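Local coordinates for protein parvulin 42 (Trypanosoma brucei brucei, PDB 6GMP) that probably catalyses the cis-trans isomerisation of peptidyl-prolyl bonds through its parvulin-type (PPIC) domain, the part of the longer protein present here, at residues H7-L12 and W57-F62. Sequence-based numbering, arbitrary orientation.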
loop_
_atom_site.group_PDB
_atom_site.type_symbol
_atom_site.label_atom_id
_atom_site.label_comp_id
_atom_site.label_asym_id
_atom_site.label_seq_id
_atom_site.Cartn_x
_atom_site.Cartn_y
_atom_site.Cartn_z
ATOM N N HIS A 7 -6.334 -8.692 -9.401
ATOM C CA HIS A 7 -5.474 -9.101 -8.305
ATOM C C HIS A 7 -4.545 -7.958 -7.914
ATOM O O HIS A 7 -3.749 -7.488 -8.737
ATOM C CB HIS A 7 -4.659 -10.312 -8.751
ATOM C CG HIS A 7 -3.870 -10.953 -7.656
ATOM N ND1 HIS A 7 -3.029 -12.024 -7.879
ATOM C CD2 HIS A 7 -3.803 -10.689 -6.332
ATOM C CE1 HIS A 7 -2.467 -12.382 -6.738
ATOM N NE2 HIS A 7 -2.927 -11.594 -5.782
ATOM N N PHE A 8 -4.654 -7.513 -6.662
ATOM C CA PHE A 8 -3.832 -6.428 -6.152
ATOM C C PHE A 8 -2.989 -6.842 -4.961
ATOM O O PHE A 8 -3.349 -7.762 -4.220
ATOM C CB PHE A 8 -4.704 -5.241 -5.739
ATOM C CG PHE A 8 -5.522 -4.672 -6.855
ATOM C CD1 PHE A 8 -4.959 -3.836 -7.805
ATOM C CD2 PHE A 8 -6.871 -4.966 -6.935
ATOM C CE1 PHE A 8 -5.736 -3.302 -8.821
ATOM C CE2 PHE A 8 -7.654 -4.444 -7.949
ATOM C CZ PHE A 8 -7.085 -3.612 -8.898
ATOM N N TYR A 9 -1.866 -6.142 -4.807
ATOM C CA TYR A 9 -1.110 -6.092 -3.562
ATOM C C TYR A 9 -1.086 -4.635 -3.117
ATOM O O TYR A 9 -1.321 -3.737 -3.922
ATOM C CB TYR A 9 0.344 -6.527 -3.766
ATOM C CG TYR A 9 0.602 -8.009 -3.825
ATOM C CD1 TYR A 9 -0.018 -8.814 -4.769
ATOM C CD2 TYR A 9 1.495 -8.606 -2.934
ATOM C CE1 TYR A 9 0.237 -10.170 -4.821
ATOM C CE2 TYR A 9 1.750 -9.958 -2.979
ATOM C CZ TYR A 9 1.120 -10.736 -3.921
ATOM O OH TYR A 9 1.382 -12.085 -3.959
ATOM N N HIS A 10 -0.784 -4.384 -1.848
ATOM C CA HIS A 10 -0.536 -2.999 -1.444
ATOM C C HIS A 10 0.520 -2.874 -0.355
ATOM O O HIS A 10 0.856 -3.843 0.330
ATOM C CB HIS A 10 -1.834 -2.243 -1.082
ATOM C CG HIS A 10 -2.367 -2.511 0.294
ATOM N ND1 HIS A 10 -3.219 -1.637 0.929
ATOM C CD2 HIS A 10 -2.189 -3.546 1.148
ATOM C CE1 HIS A 10 -3.540 -2.113 2.117
ATOM N NE2 HIS A 10 -2.931 -3.271 2.277
ATOM N N VAL A 11 1.075 -1.670 -0.276
ATOM C CA VAL A 11 1.843 -1.204 0.863
ATOM C C VAL A 11 0.964 -0.195 1.579
ATOM O O VAL A 11 0.374 0.683 0.933
ATOM C CB VAL A 11 3.110 -0.448 0.415
ATOM C CG1 VAL A 11 3.812 0.209 1.605
ATOM C CG2 VAL A 11 4.067 -1.369 -0.290
ATOM N N LEU A 12 0.896 -0.296 2.905
ATOM C CA LEU A 12 0.138 0.655 3.720
ATOM C C LEU A 12 1.063 1.365 4.701
ATOM O O LEU A 12 1.758 0.724 5.478
ATOM C CB LEU A 12 -0.977 -0.049 4.497
ATOM C CG LEU A 12 -1.883 0.866 5.316
ATOM C CD1 LEU A 12 -2.721 1.779 4.444
ATOM C CD2 LEU A 12 -2.799 0.046 6.213
ATOM N N TRP A 57 6.556 -2.834 -12.338
ATOM C CA TRP A 57 7.365 -3.520 -11.348
ATOM C C TRP A 57 7.070 -5.002 -11.418
ATOM O O TRP A 57 5.938 -5.407 -11.702
ATOM C CB TRP A 57 7.038 -3.062 -9.938
ATOM C CG TRP A 57 7.226 -1.611 -9.590
ATOM C CD1 TRP A 57 7.045 -0.510 -10.391
ATOM C CD2 TRP A 57 7.613 -1.121 -8.317
ATOM N NE1 TRP A 57 7.290 0.640 -9.668
ATOM C CE2 TRP A 57 7.640 0.289 -8.389
ATOM C CE3 TRP A 57 7.911 -1.741 -7.103
ATOM C CZ2 TRP A 57 7.978 1.083 -7.297
ATOM C CZ3 TRP A 57 8.246 -0.957 -6.024
ATOM C CH2 TRP A 57 8.278 0.444 -6.127
ATOM N N SER A 58 8.068 -5.823 -11.127
ATOM C CA SER A 58 7.815 -7.236 -10.932
ATOM C C SER A 58 7.174 -7.422 -9.562
ATOM O O SER A 58 7.221 -6.530 -8.712
ATOM C CB SER A 58 9.114 -8.026 -10.988
ATOM O OG SER A 58 9.916 -7.714 -9.860
ATOM N N LEU A 59 6.584 -8.589 -9.337
ATOM C CA LEU A 59 6.014 -8.884 -8.030
ATOM C C LEU A 59 7.097 -8.827 -6.960
ATOM O O LEU A 59 6.886 -8.232 -5.920
ATOM C CB LEU A 59 5.320 -10.246 -8.020
ATOM C CG LEU A 59 4.717 -10.636 -6.668
ATOM C CD1 LEU A 59 3.725 -9.598 -6.160
ATOM C CD2 LEU A 59 4.034 -11.985 -6.779
ATOM N N ASP A 60 8.257 -9.420 -7.237
ATOM C CA ASP A 60 9.356 -9.422 -6.278
ATOM C C ASP A 60 9.757 -7.995 -5.914
ATOM O O ASP A 60 9.991 -7.683 -4.748
ATOM C CB ASP A 60 10.560 -10.188 -6.834
ATOM C CG ASP A 60 10.284 -11.674 -7.001
ATOM O OD1 ASP A 60 9.408 -12.207 -6.290
ATOM O OD2 ASP A 60 10.948 -12.315 -7.843
ATOM N N GLU A 61 9.832 -7.116 -6.907
ATOM C CA GLU A 61 10.152 -5.712 -6.636
ATOM C C GLU A 61 9.137 -5.029 -5.713
ATOM O O GLU A 61 9.494 -4.273 -4.799
ATOM C CB GLU A 61 10.268 -4.936 -7.941
ATOM C CG GLU A 61 11.587 -5.190 -8.667
ATOM C CD GLU A 61 11.597 -4.715 -10.111
ATOM O OE1 GLU A 61 10.519 -4.369 -10.642
ATOM O OE2 GLU A 61 12.691 -4.696 -10.728
ATOM N N PHE A 62 7.856 -5.285 -5.932
ATOM C CA PHE A 62 6.872 -4.675 -5.070
ATOM C C PHE A 62 6.884 -5.254 -3.651
ATOM O O PHE A 62 6.745 -4.524 -2.667
ATOM C CB PHE A 62 5.466 -4.794 -5.658
ATOM C CG PHE A 62 4.470 -3.918 -4.951
ATOM C CD1 PHE A 62 4.519 -2.540 -5.118
ATOM C CD2 PHE A 62 3.541 -4.446 -4.069
ATOM C CE1 PHE A 62 3.647 -1.710 -4.453
ATOM C CE2 PHE A 62 2.658 -3.613 -3.394
ATOM C CZ PHE A 62 2.708 -2.242 -3.599
#
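Tyr9 and Leu59 meet as methyl over ring where the sheet of this parvulin domain receives the first turn of helix 59-69. CD1 of Leu59 stands 3.7 Å from the centroid of the Tyr9 ring and only 13° off its normal, a CH-pi contact centred on the face, and the two side chains cross at about a right angle. Leu59 CG is anti to its backbone N (chi1 179°), and from it CD1 reaches over the phenol ring while CD2 comes within 3.9 Å of Tyr9 OH. Tyr9 also meets Phe62 at the root of its side chain: Tyr9 CB lies 3.7 Å from Phe62 CE2.

CB of His10 points away from the helix, and its ND1 is hydrogen-bonded to ND1 of His116. What His10 offers Phe62 is backbone, its CA lying in the plane of the phenyl ring at the edge and its carbonyl carbon 3.8 Å from Phe62 CE2.

Val11 completes the row, its CG2 methyl 3.7 Å from Phe62 CZ. The CE2-CZ side of the phenyl ring thus rests against the strand, CE2 by Tyr9 CB and CZ by Val11 CG2, while Tyr119 of the neighbouring strand 114-120 stacks on the ring.

The helix start is secured within its own turn by a capping box: Glu61 N donates to Ser58 OG (3.0 Å), and Ser58 N returns a bond of 2.9 Å to Glu61 OE1, reaching it from above the carboxylate plane. No hydrogen bond joins the two segments, so helix and sheet meet here through methyl, ring and backbone carbon surfaces. The contact illustrates a general way of docking a helix start on a sheet: apolar shape and burial carry the interface, while Ser58 and Glu61 pair their polar atoms in the cap.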